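Local coordinates for putative integron gene cassette protein (Uncultured bacterium, PDB 3GHJ) that is of unknown function but has the vicinal oxygen chelate fold of the glyoxalase/bleomycin resistance protein/dioxygenase superfamily, at residues A[100-105]-A[113-118]; A[43-48]-A[134-139]; A[48-53]-A[89-94]. The protein carries 1 engineered substitution. All blocks are in the same frame, centred on the assembly; numbering follows the deposited sequence.

In the fold
Contacts 2 and 3 lie near the centre of the folded chain, their centres about 6 Å apart; contact 1 sits at the surface, its centre about 13 Å from each. Helix 39-49 carries one side of contact 2, and the turn that follows it one side of contact 3; their ranges meet at E48 and face neighbouring strands, 135-140 and 88-93, of one mixed sheet. Contact 1 joins helix 98-107 to strand 113-118 at the far margin of that sheet. Along the chain, contact 3 closes before contact 1 opens, and contact 2 encloses both, packing a first-half helix on the second-half sheet. L101 and L105, on the helix of contact 1, also pack on residues of contacts 2 and 3, which both touch the second subunit.

Contact 1 (A[100-105]-A[113-118]); sequences PLKKAL and HGPVNQ. Engineered in segment 113-118: Q118 (natural residue Leu).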
loop_
_atom_site.group_PDB
_atom_site.type_symbol
_atom_site.label_atom_id
_atom_site.label_comp_id
_atom_site.label_asym_id
_atom_site.label_seq_id
_atom_site.Cartn_x
_atom_site.Cartn_y
_atom_site.Cartn_z
ATOM N N PRO A 100 12.857 -19.245 -1.720
ATOM C CA PRO A 100 14.053 -18.439 -1.995
ATOM C C PRO A 100 14.009 -17.071 -1.314
ATOM O O PRO A 100 15.035 -16.611 -0.812
ATOM C CB PRO A 100 14.037 -18.280 -3.518
ATOM C CG PRO A 100 13.268 -19.477 -4.006
ATOM C CD PRO A 100 12.268 -19.823 -2.943
ATOM N N LEU A 101 12.844 -16.428 -1.284
ATOM C CA LEU A 101 12.774 -15.094 -0.695
ATOM C C LEU A 101 12.937 -15.157 0.819
ATOM O O LEU A 101 13.617 -14.311 1.421
ATOM C CB LEU A 101 11.453 -14.417 -1.067
ATOM C CG LEU A 101 11.408 -13.886 -2.496
ATOM C CD1 LEU A 101 9.966 -13.581 -2.883
ATOM C CD2 LEU A 101 12.292 -12.654 -2.642
ATOM N N LYS A 102 12.310 -16.151 1.441
ATOM C CA LYS A 102 12.500 -16.371 2.873
ATOM C C LYS A 102 13.979 -16.538 3.214
ATOM O O LYS A 102 14.499 -15.896 4.132
ATOM C CB LYS A 102 11.708 -17.590 3.341
ATOM C CG LYS A 102 11.984 -17.976 4.787
ATOM C CD LYS A 102 11.054 -19.088 5.219
ATOM C CE LYS A 102 11.330 -19.522 6.647
ATOM N NZ LYS A 102 10.469 -20.683 7.019
ATOM N N LYS A 103 14.659 -17.391 2.452
ATOM C CA LYS A 103 16.070 -17.653 2.682
ATOM C C LYS A 103 16.925 -16.412 2.445
ATOM O O LYS A 103 17.866 -16.138 3.196
ATOM C CB LYS A 103 16.528 -18.805 1.781
ATOM C CG LYS A 103 17.900 -19.369 2.147
ATOM C CD LYS A 103 17.824 -20.137 3.458
ATOM C CE LYS A 103 19.132 -20.836 3.783
ATOM N NZ LYS A 103 19.032 -21.587 5.064
ATOM N N ALA A 104 16.605 -15.657 1.401
ATOM C CA ALA A 104 17.371 -14.458 1.091
ATOM C C ALA A 104 17.258 -13.441 2.223
ATOM O O ALA A 104 18.254 -12.858 2.645
ATOM C CB ALA A 104 16.902 -13.848 -0.210
ATOM N N LEU A 105 16.043 -13.222 2.711
ATOM C CA LEU A 105 15.857 -12.312 3.834
ATOM C C LEU A 105 16.635 -12.792 5.056
ATOM O O LEU A 105 17.336 -12.006 5.705
ATOM C CB LEU A 105 14.369 -12.156 4.173
ATOM C CG LEU A 105 13.504 -11.342 3.208
ATOM C CD1 LEU A 105 12.048 -11.434 3.631
ATOM C CD2 LEU A 105 13.954 -9.896 3.173
ATOM N N HIS A 113 8.670 -15.071 9.274
ATOM C CA HIS A 113 7.631 -15.982 9.720
ATOM C C HIS A 113 6.867 -16.506 8.517
ATOM O O HIS A 113 6.533 -15.751 7.598
ATOM C CB HIS A 113 6.673 -15.281 10.688
ATOM C CG HIS A 113 5.526 -16.138 11.128
ATOM N ND1 HIS A 113 5.655 -17.119 12.089
ATOM C CD2 HIS A 113 4.229 -16.161 10.741
ATOM C CE1 HIS A 113 4.488 -17.710 12.272
ATOM N NE2 HIS A 113 3.606 -17.148 11.467
ATOM N N GLY A 114 6.594 -17.804 8.516
ATOM C CA GLY A 114 5.872 -18.420 7.426
ATOM C C GLY A 114 6.789 -19.384 6.699
ATOM O O GLY A 114 7.924 -19.589 7.137
ATOM N N PRO A 115 6.333 -19.931 5.562
ATOM C CA PRO A 115 5.084 -19.551 4.894
ATOM C C PRO A 115 3.820 -19.882 5.676
ATOM O O PRO A 115 3.728 -20.917 6.341
ATOM C CB PRO A 115 5.118 -20.347 3.587
ATOM C CG PRO A 115 6.093 -21.465 3.827
ATOM C CD PRO A 115 7.091 -20.945 4.803
ATOM N N VAL A 116 2.851 -18.980 5.584
ATOM C CA VAL A 116 1.534 -19.173 6.156
ATOM C C VAL A 116 0.547 -19.321 5.011
ATOM O O VAL A 116 0.454 -18.447 4.146
ATOM C CB VAL A 116 1.114 -17.946 6.973
ATOM C CG1 VAL A 116 -0.331 -18.089 7.449
ATOM C CG2 VAL A 116 2.069 -17.725 8.136
ATOM N N ASN A 117 -0.192 -20.423 4.989
ATOM C CA ASN A 117 -1.214 -20.616 3.974
ATOM C C ASN A 117 -2.455 -19.795 4.303
ATOM O O ASN A 117 -2.928 -19.802 5.437
ATOM C CB ASN A 117 -1.584 -22.097 3.847
ATOM C CG ASN A 117 -0.527 -22.900 3.112
ATOM O OD1 ASN A 117 0.227 -22.364 2.298
ATOM N ND2 ASN A 117 -0.473 -24.197 3.391
ATOM N N GLN A 118 -2.949 -19.064 3.309
ATOM C CA GLN A 118 -4.185 -18.303 3.433
ATOM C C GLN A 118 -5.217 -19.003 2.572
ATOM O O GLN A 118 -5.454 -18.615 1.428
ATOM C CB GLN A 118 -3.983 -16.873 2.925
ATOM C CG GLN A 118 -2.730 -16.191 3.463
ATOM C CD GLN A 118 -2.875 -15.762 4.913
ATOM O OE1 GLN A 118 -3.865 -16.080 5.571
ATOM N NE2 GLN A 118 -1.886 -15.031 5.415
#
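K102 lays the end of its side chain alongside the carbonyl of G114 and bonds to it through the ammonium group, pinning helix 98-107 to strand 113-118. In this vicinal oxygen chelate fold the strand is an outermost one of a mixed four-stranded sheet, and the helix lies between strands 88-93 and 113-118 in chain order. The hydrogen bond from K102 NZ to G114 O is 2.8 Å long and lies in the carbonyl plane, with a C=O...N angle of 153°. K102 starts with CG opposite the backbone N (chi1 173°) and stays extended to its tip, which lets one lysine span the 8.3 Å between the CA atoms of K102 and G114. Its last methylenes lie close to the same oxygen: K102 CE comes within 3.4 Å of G114 O and K102 CD within 3.7 Å. The lysine side chain also touches V112 and L126, while its charge meets a backbone oxygen near the surface.

G114 has a positive phi of 114°, a region mostly used by glycine. The ring of P115 leans on I98 and E99 near the start of the helix. Beyond it, V116 pairs with S125 through the backbone, and the engineered Q118 hydrogen-bonds S125 OG through NE2. The peptide bond between G114 and P115 is cis, which puts G114 O on the same side as P115 CD, and K102 NZ therefore also passes P115 CD at 4.0 Å.

Contact 2 (A[43-48]-A[134-139]); sequences SQFYTE and HALEFT
F45 of helix 39-49 brings CE1 of its ring to 4.3 Å from L136 CD2 on strand 135-140. Its CG stands opposite the backbone N (chi1 178°), which places the ring beside that leucine; the ring also touches F128 and P131. F45 also serves its neighbour in sequence: F45 CD1 lies 3.8 Å above the plane of the Y46 ring, offset toward the rim.

Y46 leaves the helix less directly, yet its far end makes the closest approach to the strand. Coming from the direction opposite to L136, it sets Y46 OH 3.7 Å from L136 CD2 and 3.9 Å from L136 CD1, so the two methyls of the leucine fork are both near the phenol oxygen. The hydroxyl itself is hydrogen-bonded to D130 OD2, while the other oxygen of that carboxylate takes the backbone N-H of H134. One aspartate thus ties the phenol to the residue just before the strand. In the vicinal oxygen chelate fold this is the packing of a helix from the first half of the chain against the last strand of the second sheet, and F89, V34 and F52 also pack on Y46.

T47 turns back to its own helix. S43 O accepts from T47 N at 2.9 Å and from T47 OG1 at 2.8 Å, the two donors reaching it from opposite faces of its plane. A wider, pi-type turn spans residues 45-48, and at its end E48 O receives a weak hydrogen bond from K108 NZ.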
loop_
_atom_site.group_PDB
_atom_site.type_symbol
_atom_site.label_atom_id
_atom_site.label_comp_id
_atom_site.label_asym_id
_atom_site.label_seq_id
_atom_site.Cartn_x
_atom_site.Cartn_y
_atom_site.Cartn_z
ATOM N N SER A 43 16.086 3.739 4.150
ATOM C CA SER A 43 16.431 3.705 2.731
ATOM C C SER A 43 17.383 2.545 2.441
ATOM O O SER A 43 17.245 1.852 1.433
ATOM C CB SER A 43 17.044 5.029 2.281
ATOM O OG SER A 43 16.105 6.088 2.364
ATOM N N GLN A 44 18.347 2.329 3.328
ATOM C CA GLN A 44 19.287 1.228 3.154
ATOM C C GLN A 44 18.570 -0.121 3.146
ATOM O O GLN A 44 18.878 -0.989 2.342
ATOM C CB GLN A 44 20.363 1.270 4.241
ATOM C CG GLN A 44 21.290 2.466 4.115
ATOM C CD GLN A 44 22.212 2.627 5.307
ATOM O OE1 GLN A 44 22.100 1.905 6.299
ATOM N NE2 GLN A 44 23.132 3.581 5.218
ATOM N N PHE A 45 17.602 -0.291 4.039
ATOM C CA PHE A 45 16.848 -1.536 4.095
ATOM C C PHE A 45 16.042 -1.758 2.809
ATOM O O PHE A 45 16.103 -2.820 2.195
ATOM C CB PHE A 45 15.918 -1.535 5.310
ATOM C CG PHE A 45 15.055 -2.764 5.430
ATOM C CD1 PHE A 45 13.806 -2.827 4.808
ATOM C CD2 PHE A 45 15.481 -3.853 6.182
ATOM C CE1 PHE A 45 13.012 -3.958 4.924
ATOM C CE2 PHE A 45 14.690 -4.981 6.307
ATOM C CZ PHE A 45 13.452 -5.031 5.685
ATOM N N TYR A 46 15.277 -0.749 2.408
ATOM C CA TYR A 46 14.406 -0.906 1.247
ATOM C C TYR A 46 15.166 -1.059 -0.072
ATOM O O TYR A 46 14.703 -1.742 -0.977
ATOM C CB TYR A 46 13.373 0.236 1.190
ATOM C CG TYR A 46 12.247 0.052 2.198
ATOM C CD1 TYR A 46 12.383 0.470 3.518
ATOM C CD2 TYR A 46 11.068 -0.586 1.836
ATOM C CE1 TYR A 46 11.360 0.279 4.451
ATOM C CE2 TYR A 46 10.046 -0.782 2.758
ATOM C CZ TYR A 46 10.197 -0.350 4.056
ATOM O OH TYR A 46 9.177 -0.554 4.959
ATOM N N THR A 47 16.344 -0.448 -0.172
ATOM C CA THR A 47 17.130 -0.582 -1.395
ATOM C C THR A 47 18.056 -1.805 -1.366
ATOM O O THR A 47 18.113 -2.565 -2.327
ATOM C CB THR A 47 17.952 0.690 -1.695
ATOM O OG1 THR A 47 18.871 0.942 -0.621
ATOM C CG2 THR A 47 17.049 1.897 -1.875
ATOM N N GLU A 48 18.756 -2.014 -0.261
ATOM C CA GLU A 48 19.778 -3.063 -0.235
ATOM C C GLU A 48 19.211 -4.436 0.091
ATOM O O GLU A 48 19.686 -5.449 -0.428
ATOM C CB GLU A 48 20.896 -2.701 0.745
ATOM C CG GLU A 48 21.614 -1.412 0.385
ATOM C CD GLU A 48 22.675 -1.028 1.397
ATOM O OE1 GLU A 48 22.986 -1.857 2.276
ATOM O OE2 GLU A 48 23.199 0.102 1.314
ATOM N N HIS A 134 7.539 -2.108 11.228
ATOM C CA HIS A 134 6.317 -2.264 10.455
ATOM C C HIS A 134 6.138 -3.717 10.069
ATOM O O HIS A 134 7.118 -4.471 9.936
ATOM C CB HIS A 134 6.326 -1.372 9.221
ATOM C CG HIS A 134 6.263 0.077 9.558
ATOM N ND1 HIS A 134 5.371 0.579 10.480
ATOM C CD2 HIS A 134 7.000 1.128 9.125
ATOM C CE1 HIS A 134 5.554 1.884 10.594
ATOM N NE2 HIS A 134 6.530 2.243 9.778
ATOM N N ALA A 135 4.884 -4.117 9.920
ATOM C CA ALA A 135 4.550 -5.492 9.594
ATOM C C ALA A 135 4.504 -5.651 8.084
ATOM O O ALA A 135 3.475 -5.385 7.453
ATOM C CB ALA A 135 3.201 -5.854 10.222
ATOM N N LEU A 136 5.626 -6.059 7.501
ATOM C CA LEU A 136 5.704 -6.278 6.064
ATOM C C LEU A 136 5.365 -7.720 5.723
ATOM O O LEU A 136 5.380 -8.608 6.584
ATOM C CB LEU A 136 7.093 -5.905 5.524
ATOM C CG LEU A 136 7.328 -4.428 5.197
ATOM C CD1 LEU A 136 7.113 -3.552 6.428
ATOM C CD2 LEU A 136 8.733 -4.228 4.620
ATOM N N GLU A 137 5.051 -7.946 4.461
ATOM C CA GLU A 137 4.587 -9.243 4.012
ATOM C C GLU A 137 4.935 -9.413 2.539
ATOM O O GLU A 137 4.941 -8.437 1.778
ATOM C CB GLU A 137 3.071 -9.344 4.241
ATOM C CG GLU A 137 2.407 -10.579 3.665
ATOM C CD GLU A 137 0.895 -10.546 3.776
ATOM O OE1 GLU A 137 0.355 -9.675 4.498
ATOM O OE2 GLU A 137 0.242 -11.386 3.124
ATOM N N PHE A 138 5.271 -10.643 2.154
ATOM C CA PHE A 138 5.246 -11.049 0.756
ATOM C C PHE A 138 4.028 -11.947 0.591
ATOM O O PHE A 138 3.847 -12.888 1.371
ATOM C CB PHE A 138 6.496 -11.845 0.368
ATOM C CG PHE A 138 7.780 -11.055 0.385
ATOM C CD1 PHE A 138 7.808 -9.703 0.097
ATOM C CD2 PHE A 138 8.986 -11.697 0.637
ATOM C CE1 PHE A 138 9.012 -9.002 0.101
ATOM C CE2 PHE A 138 10.182 -11.002 0.642
ATOM C CZ PHE A 138 10.201 -9.658 0.365
ATOM N N THR A 139 3.202 -11.666 -0.408
ATOM C CA THR A 139 1.990 -12.442 -0.664
ATOM C C THR A 139 2.061 -13.046 -2.051
ATOM O O THR A 139 2.298 -12.342 -3.034
ATOM C CB THR A 139 0.732 -11.550 -0.628
ATOM O OG1 THR A 139 0.764 -10.694 0.525
ATOM C CG2 THR A 139 -0.536 -12.408 -0.610
#

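Contact 3 (A[48-53]-A[89-94]); sequences EILGFE and FSFRVE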
loop_
_atom_site.group_PDB
_atom_site.type_symbol
_atom_site.label_atom_id
_atom_site.label_comp_id
_atom_site.label_asym_id
_atom_site.label_seq_id
_atom_site.Cartn_x
_atom_site.Cartn_y
_atom_site.Cartn_z
ATOM N N GLU A 48 18.756 -2.014 -0.261
ATOM C CA GLU A 48 19.778 -3.063 -0.235
ATOM C C GLU A 48 19.211 -4.436 0.091
ATOM O O GLU A 48 19.686 -5.449 -0.428
ATOM C CB GLU A 48 20.896 -2.701 0.745
ATOM C CG GLU A 48 21.614 -1.412 0.385
ATOM C CD GLU A 48 22.675 -1.028 1.397
ATOM O OE1 GLU A 48 22.986 -1.857 2.276
ATOM O OE2 GLU A 48 23.199 0.102 1.314
ATOM N N ILE A 49 18.206 -4.486 0.959
ATOM C CA ILE A 49 17.616 -5.763 1.318
ATOM C C ILE A 49 16.448 -6.117 0.402
ATOM O O ILE A 49 16.415 -7.205 -0.171
ATOM C CB ILE A 49 17.226 -5.834 2.810
ATOM C CG1 ILE A 49 18.492 -5.746 3.667
ATOM C CG2 ILE A 49 16.489 -7.137 3.117
ATOM C CD1 ILE A 49 18.281 -6.066 5.127
ATOM N N LEU A 50 15.504 -5.196 0.229
ATOM C CA LEU A 50 14.380 -5.467 -0.666
ATOM C C LEU A 50 14.670 -5.193 -2.144
ATOM O O LEU A 50 13.930 -5.644 -3.012
ATOM C CB LEU A 50 13.121 -4.712 -0.219
ATOM C CG LEU A 50 12.624 -5.059 1.190
ATOM C CD1 LEU A 50 11.308 -4.341 1.470
ATOM C CD2 LEU A 50 12.457 -6.567 1.360
ATOM N N GLY A 51 15.738 -4.452 -2.428
ATOM C CA GLY A 51 16.151 -4.262 -3.813
ATOM C C GLY A 51 15.381 -3.200 -4.571
ATOM O O GLY A 51 15.452 -3.133 -5.801
ATOM N N PHE A 52 14.653 -2.356 -3.851
ATOM C CA PHE A 52 13.937 -1.281 -4.518
ATOM C C PHE A 52 14.923 -0.261 -5.085
ATOM O O PHE A 52 16.043 -0.102 -4.575
ATOM C CB PHE A 52 12.916 -0.640 -3.569
ATOM C CG PHE A 52 11.875 -1.609 -3.063
ATOM C CD1 PHE A 52 11.663 -2.829 -3.702
ATOM C CD2 PHE A 52 11.087 -1.280 -1.976
ATOM C CE1 PHE A 52 10.700 -3.717 -3.244
ATOM C CE2 PHE A 52 10.117 -2.160 -1.510
ATOM C CZ PHE A 52 9.919 -3.377 -2.147
ATOM N N GLU A 53 14.516 0.420 -6.128
ATOM C CA GLU A 53 15.434 1.276 -6.821
ATOM C C GLU A 53 15.252 2.731 -6.507
ATOM O O GLU A 53 14.200 3.163 -6.245
ATOM C CB GLU A 53 15.257 1.080 -8.315
ATOM C CG GLU A 53 15.764 -0.256 -8.853
ATOM C CD GLU A 53 15.510 -0.365 -10.356
ATOM O OE1 GLU A 53 14.379 -0.563 -10.776
ATOM O OE2 GLU A 53 16.449 -0.191 -11.136
ATOM N N PHE A 89 1.601 -3.601 5.158
ATOM C CA PHE A 89 1.466 -3.672 3.733
ATOM C C PHE A 89 2.203 -4.881 3.190
ATOM O O PHE A 89 3.065 -5.383 3.821
ATOM C CB PHE A 89 1.945 -2.367 3.037
ATOM C CG PHE A 89 3.268 -1.847 3.539
ATOM C CD1 PHE A 89 3.315 -0.992 4.591
ATOM C CD2 PHE A 89 4.427 -2.182 2.915
ATOM C CE1 PHE A 89 4.502 -0.538 5.067
ATOM C CE2 PHE A 89 5.607 -1.714 3.395
ATOM C CZ PHE A 89 5.650 -0.901 4.446
ATOM N N SER A 90 1.854 -5.298 1.988
ATOM C CA SER A 90 2.497 -6.477 1.409
ATOM C C SER A 90 2.881 -6.255 -0.043
ATOM O O SER A 90 2.294 -5.422 -0.741
ATOM C CB SER A 90 1.598 -7.709 1.521
ATOM O OG SER A 90 0.700 -7.774 0.432
ATOM N N PHE A 91 3.872 -7.016 -0.491
ATOM C CA PHE A 91 4.320 -6.987 -1.869
ATOM C C PHE A 91 3.994 -8.313 -2.531
ATOM O O PHE A 91 4.051 -9.362 -1.895
ATOM C CB PHE A 91 5.833 -6.726 -1.925
ATOM C CG PHE A 91 6.240 -5.466 -1.220
ATOM C CD1 PHE A 91 6.128 -4.254 -1.869
ATOM C CD2 PHE A 91 6.672 -5.478 0.099
ATOM C CE1 PHE A 91 6.464 -3.064 -1.240
ATOM C CE2 PHE A 91 7.021 -4.282 0.747
ATOM C CZ PHE A 91 6.913 -3.074 0.067
ATOM N N ARG A 92 3.677 -8.248 -3.817
ATOM C CA ARG A 92 3.345 -9.419 -4.612
ATOM C C ARG A 92 4.600 -10.190 -4.996
ATOM O O ARG A 92 5.583 -9.593 -5.442
ATOM C CB ARG A 92 2.629 -8.963 -5.883
ATOM C CG ARG A 92 2.160 -10.101 -6.768
ATOM C CD ARG A 92 1.050 -10.891 -6.092
ATOM N NE ARG A 92 0.475 -11.897 -6.981
ATOM C CZ ARG A 92 -0.502 -11.663 -7.852
ATOM N NH1 ARG A 92 -1.027 -10.450 -7.961
ATOM N NH2 ARG A 92 -0.955 -12.648 -8.617
ATOM N N VAL A 93 4.563 -11.513 -4.823
ATOM C CA VAL A 93 5.647 -12.383 -5.308
ATOM C C VAL A 93 5.020 -13.648 -5.879
ATOM O O VAL A 93 3.847 -13.933 -5.642
ATOM C CB VAL A 93 6.654 -12.754 -4.182
ATOM C CG1 VAL A 93 7.171 -11.496 -3.485
ATOM C CG2 VAL A 93 6.019 -13.702 -3.177
ATOM N N GLU A 94 5.813 -14.422 -6.621
ATOM C CA GLU A 94 5.342 -15.695 -7.156
ATOM C C GLU A 94 5.380 -16.779 -6.081
ATOM O O GLU A 94 6.265 -16.775 -5.221
ATOM C CB GLU A 94 6.204 -16.105 -8.350
ATOM C CG GLU A 94 6.041 -15.192 -9.560
ATOM C CD GLU A 94 7.154 -15.356 -10.578
ATOM O OE1 GLU A 94 8.226 -15.887 -10.219
ATOM O OE2 GLU A 94 6.958 -14.944 -11.740
#
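F52 and F91 form a T-shaped (edge-to-face) pair, the edge of F52 set against one face of F91. Their centroids are 5.1 Å apart and the planes meet at 61°. F52 CZ lies over the F91 face, 3.6 Å above its plane and offset toward the rim, nearest to F91 CE1, and F52 CE2 is 3.7 Å from F91 CZ. The two side chains come from opposite directions.

Aliphatic contacts flank the pair. L50 CB lies 3.9 Å above the centre of the F52 ring, and L50 CD1 reaches 4.3 Å from F91 CE2, so one leucine touches both aromatics. F91 CE2 in turn lies at the edge of the F89 ring, in its plane.

Backbone bonds run beside it: F52 pairs with Y46 where the chain leaves helix 39-49, turning through G51 with its positive phi, and F91 bonds to E137 and T139. The aromatic pair thus lies between the turn after helix 39-49 and strand 88-93, which pairs antiparallel with a strand of the second subunit so that the sheet runs on across the interface; I26 of that subunit packs on both rings, L105 of helix 98-107 lies against L50, and strand 135-140 runs beside F91.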